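Local structure of carboxylic ester hydrolase (Aspergillus niger, 7K4O) at residues A206-P211 against G409-F414. The protein probably hydrolyses the ester bonds of tannins, as a fungal tannase and serine esterase of the alpha/beta-hydrolase clan. Numbering follows the deposited sequence.
Sequences AIIGAP and GKVIHF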
# COMPACT_ATOMS: atom_id res chain seq x y z
N ALA A 206 -8.41 10.75 1.65
CA ALA A 206 -7.40 9.83 1.08
C ALA A 206 -7.76 8.40 1.47
O ALA A 206 -8.04 8.14 2.65
CB ALA A 206 -6.02 10.19 1.59
N ILE A 207 -7.78 7.52 0.51
CA ILE A 207 -8.02 6.06 0.63
C ILE A 207 -6.70 5.34 0.39
O ILE A 207 -6.13 5.42 -0.70
CB ILE A 207 -9.09 5.57 -0.35
CG1 ILE A 207 -10.42 6.29 -0.17
CG2 ILE A 207 -9.24 4.07 -0.27
CD1 ILE A 207 -11.26 6.22 -1.41
N ILE A 208 -6.18 4.71 1.44
CA ILE A 208 -4.79 4.18 1.49
C ILE A 208 -4.79 2.72 1.93
O ILE A 208 -5.19 2.46 3.05
CB ILE A 208 -3.91 5.05 2.38
CG1 ILE A 208 -3.77 6.43 1.75
CG2 ILE A 208 -2.55 4.36 2.57
CD1 ILE A 208 -3.23 7.47 2.67
N GLY A 209 -4.36 1.87 1.02
CA GLY A 209 -4.11 0.46 1.35
C GLY A 209 -2.64 0.16 1.65
O GLY A 209 -1.77 0.65 0.88
N ALA A 210 -2.39 -0.69 2.66
CA ALA A 210 -1.07 -1.34 2.98
C ALA A 210 0.10 -0.53 2.44
O ALA A 210 0.77 -0.94 1.49
CB ALA A 210 -1.05 -2.73 2.41
N PRO A 211 0.36 0.65 3.00
CA PRO A 211 1.34 1.55 2.41
C PRO A 211 2.79 1.08 2.61
O PRO A 211 3.15 0.70 3.74
CB PRO A 211 1.05 2.87 3.11
CG PRO A 211 0.45 2.50 4.44
CD PRO A 211 -0.35 1.26 4.14
N GLY A 409 -9.62 17.24 6.52
CA GLY A 409 -9.39 16.02 5.75
C GLY A 409 -9.67 14.74 6.52
O GLY A 409 -9.61 14.67 7.77
N LYS A 410 -9.98 13.71 5.75
CA LYS A 410 -10.33 12.36 6.24
C LYS A 410 -9.44 11.30 5.58
O LYS A 410 -9.11 11.43 4.39
CB LYS A 410 -11.79 12.03 5.91
CG LYS A 410 -12.81 13.01 6.46
CD LYS A 410 -12.80 13.13 7.95
CE LYS A 410 -14.11 13.67 8.50
NZ LYS A 410 -14.28 15.11 8.19
N VAL A 411 -9.11 10.25 6.34
CA VAL A 411 -8.37 9.09 5.81
C VAL A 411 -9.10 7.81 6.15
O VAL A 411 -9.46 7.61 7.33
CB VAL A 411 -6.92 9.05 6.35
CG1 VAL A 411 -6.19 7.81 5.90
CG2 VAL A 411 -6.16 10.32 5.98
N ILE A 412 -9.20 6.93 5.17
CA ILE A 412 -9.54 5.49 5.34
C ILE A 412 -8.27 4.72 4.97
O ILE A 412 -7.80 4.83 3.84
CB ILE A 412 -10.73 5.05 4.46
CG1 ILE A 412 -12.02 5.72 4.92
CG2 ILE A 412 -10.82 3.54 4.44
CD1 ILE A 412 -13.17 5.51 3.99
N HIS A 413 -7.71 4.03 5.94
CA HIS A 413 -6.48 3.23 5.81
C HIS A 413 -6.84 1.77 6.06
O HIS A 413 -7.46 1.47 7.09
CB HIS A 413 -5.49 3.80 6.81
CG HIS A 413 -4.14 3.19 6.89
ND1 HIS A 413 -3.21 3.69 7.76
CD2 HIS A 413 -3.57 2.13 6.28
CE1 HIS A 413 -2.09 2.95 7.67
NE2 HIS A 413 -2.28 2.00 6.77
N PHE A 414 -6.43 0.89 5.18
CA PHE A 414 -6.71 -0.56 5.36
C PHE A 414 -5.47 -1.38 5.07
O PHE A 414 -4.55 -0.95 4.37
CB PHE A 414 -7.89 -1.02 4.50
CG PHE A 414 -7.67 -0.94 3.03
CD1 PHE A 414 -7.86 0.26 2.35
CD2 PHE A 414 -7.31 -2.07 2.31
CE1 PHE A 414 -7.59 0.34 1.00
CE2 PHE A 414 -7.06 -1.99 0.96
CZ PHE A 414 -7.24 -0.79 0.31
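Two neighbouring parallel strands in the central sheet of an alpha/beta-hydrolase fold meet here, pairing Ala-206 with Val-411, Ile-207 with Ile-412, Ile-208 with His-413 and Gly-209 with Phe-414. The ladder begins with Ala-206 N donating a hydrogen bond to Lys-410 O (2.9 Å). It climbs through Ile-412 N to Ala-206 O, Ile-208 N to Ile-412 O and Phe-414 N to Ile-208 O, and ends beyond the strand 206-209 where Ala-210 N reaches Phe-414 O (2.8 Å). Ile-208 O also takes a CA-H...O contact from His-413 CA (3.1 Å).

Where Gly-209 pairs with Phe-414, the aromatic ring lies across the glycine. Phe-414 has CG between its backbone N and carbonyl carbon (chi1 65°), which folds the ring across the neighbouring strand; with no side chain in the way, Gly-209 CA sits over one face in a CH-pi contact, 3.6 Å from the ring centroid. Ile-207 CG2 meets the edge of the same ring at CE1 (4.3 Å).

In this fold the loops at the C-terminal ends of the strands carry the catalytic residues, and just past the strand Ala-210 touches Asp-419, the probable acid of a Ser-186/His-465/Asp-419 triad. The side chain of Ala-210 lies about 8 Å from the bound 3,4,5-trihydroxybenzoic acid.

On the sheet face shared by Ala-206, Ile-208 and Val-411, packed under helix 187-196, His-413 has CG anti to its backbone N (chi1 -180°), which carries the imidazole toward Pro-211. The proline crosses it at about a right angle, Pro-211 CD 3.3 Å from His-413 NE2, while hydrogen bonds of ND1 with Tyr-455 OH and of NE2 with Ser-427 OG fix the ring's rotation.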